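Local structure of Cow rumen GH26 endo-mannanase (Metagenome, 6UEH) at residues F308-H312 / I340-L344; I358-Y364 / V380-D386. The protein probably hydrolyses internal beta-1,4-mannosidic linkages of mannans such as galactomannan, as a family 26 endo-mannanase. All coordinates share one frame; numbering follows the deposited sequence.

Interaction 1: residues F308-H312 / I340-L344; sequences FRPLH and IWKYL. With ACT (acetate ion), chain D.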
# COMPACT_ATOMS: atom_id res chain seq x y z
N PHE A 308 12.45 -8.29 2.53
CA PHE A 308 11.88 -9.06 3.62
C PHE A 308 10.65 -8.36 4.19
O PHE A 308 10.73 -7.22 4.66
CB PHE A 308 12.94 -9.28 4.71
CG PHE A 308 12.52 -10.23 5.79
CD1 PHE A 308 11.87 -11.41 5.48
CD2 PHE A 308 12.79 -9.95 7.12
CE1 PHE A 308 11.49 -12.30 6.48
CE2 PHE A 308 12.41 -10.83 8.12
CZ PHE A 308 11.76 -12.00 7.80
N ARG A 309 9.51 -9.05 4.15
CA ARG A 309 8.24 -8.48 4.59
C ARG A 309 7.63 -9.30 5.73
O ARG A 309 6.63 -9.99 5.55
CB ARG A 309 7.27 -8.40 3.40
CG ARG A 309 6.00 -7.60 3.66
CD ARG A 309 5.21 -7.41 2.37
NE ARG A 309 4.87 -8.68 1.73
CZ ARG A 309 3.67 -9.24 1.77
NH1 ARG A 309 2.67 -8.63 2.41
NH2 ARG A 309 3.45 -10.40 1.16
N PRO A 310 8.25 -9.23 6.92
CA PRO A 310 7.71 -9.97 8.06
C PRO A 310 6.55 -9.22 8.69
O PRO A 310 6.35 -8.06 8.34
CB PRO A 310 8.90 -10.03 9.02
CG PRO A 310 9.59 -8.72 8.78
CD PRO A 310 9.41 -8.40 7.31
N LEU A 311 5.81 -9.87 9.58
CA LEU A 311 4.80 -9.19 10.39
C LEU A 311 3.86 -8.35 9.53
O LEU A 311 3.58 -7.20 9.86
CB LEU A 311 5.48 -8.32 11.45
CG LEU A 311 6.43 -9.05 12.40
CD1 LEU A 311 7.30 -8.07 13.17
CD2 LEU A 311 5.64 -9.93 13.35
N HIS A 312 3.40 -8.94 8.44
CA HIS A 312 2.68 -8.20 7.41
C HIS A 312 1.18 -8.08 7.69
O HIS A 312 0.65 -8.77 8.57
CB HIS A 312 2.90 -8.86 6.04
CG HIS A 312 2.26 -10.20 5.90
ND1 HIS A 312 2.56 -11.26 6.73
CD2 HIS A 312 1.34 -10.66 5.02
CE1 HIS A 312 1.85 -12.31 6.37
NE2 HIS A 312 1.10 -11.98 5.33
N ILE A 340 7.01 -4.99 18.60
CA ILE A 340 7.36 -6.31 18.10
C ILE A 340 8.22 -6.22 16.84
O ILE A 340 9.21 -6.94 16.70
CB ILE A 340 6.11 -7.16 17.81
CG1 ILE A 340 5.33 -7.41 19.10
CG2 ILE A 340 6.49 -8.48 17.15
CD1 ILE A 340 4.06 -8.22 18.91
N TRP A 341 7.85 -5.31 15.94
CA TRP A 341 8.64 -5.07 14.73
C TRP A 341 10.06 -4.64 15.07
O TRP A 341 11.03 -5.15 14.51
CB TRP A 341 7.98 -4.00 13.85
CG TRP A 341 8.78 -3.65 12.62
CD1 TRP A 341 9.83 -2.77 12.54
CD2 TRP A 341 8.58 -4.16 11.30
NE1 TRP A 341 10.29 -2.71 11.25
CE2 TRP A 341 9.55 -3.55 10.47
CE3 TRP A 341 7.69 -5.07 10.73
CZ2 TRP A 341 9.65 -3.83 9.10
CZ3 TRP A 341 7.78 -5.34 9.37
CH2 TRP A 341 8.76 -4.72 8.58
N LYS A 342 10.18 -3.69 15.99
CA LYS A 342 11.48 -3.20 16.43
C LYS A 342 12.29 -4.33 17.07
O LYS A 342 13.50 -4.41 16.89
CB LYS A 342 11.33 -2.03 17.39
CG LYS A 342 10.76 -0.77 16.74
CD LYS A 342 10.70 0.39 17.73
CE LYS A 342 10.17 1.64 17.06
NZ LYS A 342 10.07 2.78 18.02
N TYR A 343 11.61 -5.19 17.82
CA TYR A 343 12.24 -6.34 18.45
C TYR A 343 12.88 -7.24 17.40
O TYR A 343 14.05 -7.60 17.52
CB TYR A 343 11.22 -7.13 19.27
CG TYR A 343 11.79 -8.30 20.06
CD1 TYR A 343 11.95 -9.55 19.47
CD2 TYR A 343 12.15 -8.16 21.39
CE1 TYR A 343 12.47 -10.62 20.18
CE2 TYR A 343 12.66 -9.22 22.11
CZ TYR A 343 12.82 -10.45 21.50
OH TYR A 343 13.33 -11.51 22.22
N LEU A 344 12.11 -7.59 16.38
CA LEU A 344 12.59 -8.46 15.31
C LEU A 344 13.74 -7.80 14.54
O LEU A 344 14.74 -8.44 14.23
CB LEU A 344 11.45 -8.81 14.35
CG LEU A 344 11.83 -9.67 13.14
CD1 LEU A 344 12.40 -11.02 13.57
CD2 LEU A 344 10.64 -9.86 12.22
C ACT D . -1.52 -13.68 3.01
O ACT D . -1.78 -14.41 3.99
OXT ACT D . -0.50 -12.96 3.11
CH3 ACT D . -2.38 -13.68 1.78
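Pro310 and Trp341 meet at about a right angle. The six-membered part of the indole reaches the proline with its outer carbons. Trp341 CZ3 lies 3.9 Å from Pro310 CG, and CH2 approaches Pro310 CD. The carbonyl of Pro310 comes to the rim of the same indole. Its O atom sits near the ring plane, 3.2 Å from Trp341 CZ3. The indole reaches across from the helix because its CG is anti to the backbone N (chi1 177°). Its own N-H turns to another partner, with NE1 hydrogen-bonded to the carbonyl of Tyr379. Leu311 approaches the helix differently. Its methyl CD1 comes in beside the backbone, 3.6 Å from Trp341 CA, and meets Trp341 CE3 obliquely at 3.9 Å. Leu311 CD1 also lies 4.1 Å from Ile340 CG2. Leu344 CD2 touches the same methyl. Segment 308-312 continues strand 306-309 into a loop. Residues 340-344 are one stretch of helix 334-351. In the TIM barrel of family 26 this is a helix packing against the exit from a barrel strand. Leu344 meets the proline from another direction, roughly at right angles to the indole. Its CD2 methyl lies 3.6 Å from Pro310 CB and also touches CG. Pro310 CD lies over one face of the Phe308 ring, toward the rim. No hydrogen bond joins the two segments, and the touching residues are all buried. The side chains of Arg309 and His312 do not meet the helix segment. Arg309 forms a salt bridge with Glu428. His312 points away from the helix, and its NE2 donates to OXT of an acetate ion at 2.9 Å (N-H...O angle 146°). The acetate, probably from the crystallisation liquor, is also hydrogen-bonded to His240.

Interaction 2: residues I358-Y364 / V380-D386; sequences IWEQNLY and VDMIGYD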
# COMPACT_ATOMS: atom_id res chain seq x y z
N ILE A 358 16.03 -5.90 2.93
CA ILE A 358 15.29 -4.67 2.67
C ILE A 358 13.95 -4.78 3.38
O ILE A 358 13.07 -5.53 2.95
CB ILE A 358 15.09 -4.42 1.17
CG1 ILE A 358 16.45 -4.33 0.46
CG2 ILE A 358 14.28 -3.15 0.94
CD1 ILE A 358 16.35 -4.05 -1.02
N TRP A 359 13.80 -4.05 4.48
CA TRP A 359 12.65 -4.22 5.35
C TRP A 359 11.40 -3.54 4.80
O TRP A 359 11.31 -2.31 4.76
CB TRP A 359 12.96 -3.68 6.75
CG TRP A 359 14.05 -4.43 7.45
CD1 TRP A 359 15.40 -4.30 7.26
CD2 TRP A 359 13.89 -5.45 8.45
NE1 TRP A 359 16.08 -5.17 8.08
CE2 TRP A 359 15.17 -5.88 8.82
CE3 TRP A 359 12.77 -6.02 9.07
CZ2 TRP A 359 15.38 -6.87 9.78
CZ3 TRP A 359 12.98 -7.00 10.02
CH2 TRP A 359 14.27 -7.42 10.37
N GLU A 360 10.43 -4.35 4.37
CA GLU A 360 9.17 -3.83 3.86
C GLU A 360 8.05 -4.05 4.86
O GLU A 360 7.77 -5.18 5.27
CB GLU A 360 8.80 -4.49 2.53
CG GLU A 360 7.49 -3.98 1.94
CD GLU A 360 7.24 -4.49 0.53
OE1 GLU A 360 7.70 -5.60 0.20
OE2 GLU A 360 6.58 -3.77 -0.25
N GLN A 361 7.42 -2.96 5.27
CA GLN A 361 6.31 -3.03 6.21
C GLN A 361 5.00 -2.66 5.53
O GLN A 361 4.92 -1.66 4.82
CB GLN A 361 6.57 -2.11 7.41
CG GLN A 361 5.49 -2.18 8.48
CD GLN A 361 5.83 -1.37 9.71
OE1 GLN A 361 6.06 -0.16 9.62
NE2 GLN A 361 5.88 -2.03 10.86
N ASN A 362 3.98 -3.49 5.74
CA ASN A 362 2.65 -3.18 5.24
C ASN A 362 2.03 -2.03 6.01
O ASN A 362 2.22 -1.88 7.21
CB ASN A 362 1.74 -4.41 5.32
CG ASN A 362 1.82 -5.30 4.09
OD1 ASN A 362 2.20 -6.46 4.18
ND2 ASN A 362 1.46 -4.75 2.94
N LEU A 363 1.29 -1.19 5.29
CA LEU A 363 0.43 -0.21 5.92
C LEU A 363 -0.91 -0.25 5.20
O LEU A 363 -0.98 -0.65 4.04
CB LEU A 363 1.03 1.20 5.86
CG LEU A 363 2.23 1.50 6.76
CD1 LEU A 363 2.78 2.89 6.47
CD2 LEU A 363 1.84 1.39 8.23
N TYR A 364 -1.97 0.16 5.89
CA TYR A 364 -3.25 0.35 5.24
C TYR A 364 -3.59 1.84 5.22
O TYR A 364 -2.86 2.65 5.78
CB TYR A 364 -4.34 -0.46 5.95
CG TYR A 364 -4.24 -1.94 5.65
CD1 TYR A 364 -4.85 -2.49 4.53
CD2 TYR A 364 -3.51 -2.79 6.47
CE1 TYR A 364 -4.75 -3.84 4.24
CE2 TYR A 364 -3.41 -4.14 6.20
CZ TYR A 364 -4.03 -4.66 5.08
OH TYR A 364 -3.93 -6.00 4.81
N VAL A 380 12.26 0.89 8.80
CA VAL A 380 11.54 0.44 7.60
C VAL A 380 12.21 0.98 6.33
O VAL A 380 12.64 2.13 6.29
CB VAL A 380 10.05 0.89 7.64
CG1 VAL A 380 9.31 0.42 6.40
CG2 VAL A 380 9.36 0.38 8.90
N ASP A 381 12.29 0.14 5.29
CA ASP A 381 12.94 0.54 4.04
C ASP A 381 11.96 0.67 2.88
O ASP A 381 12.31 1.19 1.82
CB ASP A 381 14.02 -0.48 3.65
CG ASP A 381 15.09 -0.61 4.71
OD1 ASP A 381 15.51 0.42 5.26
OD2 ASP A 381 15.51 -1.76 4.99
N MET A 382 10.74 0.19 3.07
CA MET A 382 9.75 0.14 2.00
C MET A 382 8.36 -0.05 2.58
O MET A 382 8.20 -0.75 3.58
CB MET A 382 10.08 -0.98 1.01
CG MET A 382 9.14 -1.10 -0.18
SD MET A 382 9.53 -2.51 -1.25
CE MET A 382 11.23 -2.14 -1.70
N ILE A 383 7.36 0.57 1.96
CA ILE A 383 5.98 0.38 2.37
C ILE A 383 5.24 -0.51 1.39
O ILE A 383 5.24 -0.26 0.18
CB ILE A 383 5.22 1.72 2.49
CG1 ILE A 383 5.95 2.66 3.45
CG2 ILE A 383 3.79 1.49 2.95
CD1 ILE A 383 6.04 2.13 4.86
N GLY A 384 4.60 -1.56 1.90
CA GLY A 384 3.82 -2.45 1.06
C GLY A 384 2.33 -2.25 1.27
O GLY A 384 1.89 -1.97 2.38
N TYR A 385 1.56 -2.39 0.20
CA TYR A 385 0.11 -2.38 0.33
C TYR A 385 -0.45 -3.66 -0.29
O TYR A 385 -0.14 -3.99 -1.43
CB TYR A 385 -0.52 -1.15 -0.33
CG TYR A 385 -2.01 -1.07 -0.08
CD1 TYR A 385 -2.50 -0.69 1.17
CD2 TYR A 385 -2.93 -1.39 -1.07
CE1 TYR A 385 -3.86 -0.63 1.41
CE2 TYR A 385 -4.29 -1.32 -0.84
CZ TYR A 385 -4.75 -0.95 0.41
OH TYR A 385 -6.10 -0.88 0.66
N ASP A 386 -1.27 -4.37 0.47
CA ASP A 386 -1.89 -5.60 -0.02
C ASP A 386 -3.30 -5.30 -0.49
O ASP A 386 -4.21 -5.10 0.32
CB ASP A 386 -1.87 -6.67 1.06
CG ASP A 386 -0.46 -7.18 1.34
OD1 ASP A 386 0.51 -6.55 0.87
OD2 ASP A 386 -0.33 -8.22 2.02
O HOH W 1 -1.46 -3.19 3.31
O HOH W 2 -5.20 -6.81 2.61
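Tyr364 and Tyr385 meet obliquely, ring planes 72° apart. Water 1 lies over the centre of one Tyr364 face, and water 2 sits at that ring's edge, hydrogen-bonded to Tyr364 OH. At the edge of Tyr385 lies Leu363 O, 3.2 Å from Tyr385 CD1. Asp381 OD2 lies at the edge of the Trp359 indole and accepts from Trp359 N at 2.9 Å. These groups sit on or next to two neighbouring parallel strands of the TIM barrel, 357-362 and 382-387. Gln361 N donates to Met382 O, Gly384 N to Gln361 O, and Leu363 N to Gly384 O. On the face bearing Glu360, Met382 and Asn362, Glu360 has CG anti to the backbone N (chi1 -180°) and an extended chain. This carries Glu360 OE2 to 3.3 Å from Gly384 CA, where a side chain would clash. Glu360 OE1 is hydrogen-bonded to Tyr447. On the opposite face, that of Gln361 and Ile383, Ile383 CD1 meets Leu363 CD1 at 3.7 Å. The Asn362 amide stands at 86° to the Asp386 carboxylate. Asn362 ND2 donates to Asp386 OD1 at 2.9 Å, from above the carboxylate plane. Asn362 OD1 accepts from Arg309 NH1, which also forms a salt bridge with Asp386. An alanine in place of Asn362 is likely to leave Asp386 OD1 without this donor and Arg309 without one acceptor. The Asp386 side chain is about 5 Å from a bound acetate, which may mark a pocket. Asn362 ND2 also bonds Gly384 O, weakly.

From the N terminus, the chain first passes through the CBM6 region. It then enters the family 26 barrel, where both contacts lie. Interaction 1 closes a loop of 27 residues, bringing helix 334-351 back against strand 306-309 and the loop that follows it. The chain then passes from that helix into strand 357-362. Interaction 2 closes a shorter loop of 15 residues, with no helix in it, and pairs this strand with 382-387. The two loops are in series and neither nest nor cross. Strands 306-309 and 357-362 are neighbours, so the contacts join directly: Phe308 N lies 2.9 Å from Ile358 O, a probable hydrogen bond. Together they tie three successive barrel strands and one outer helix.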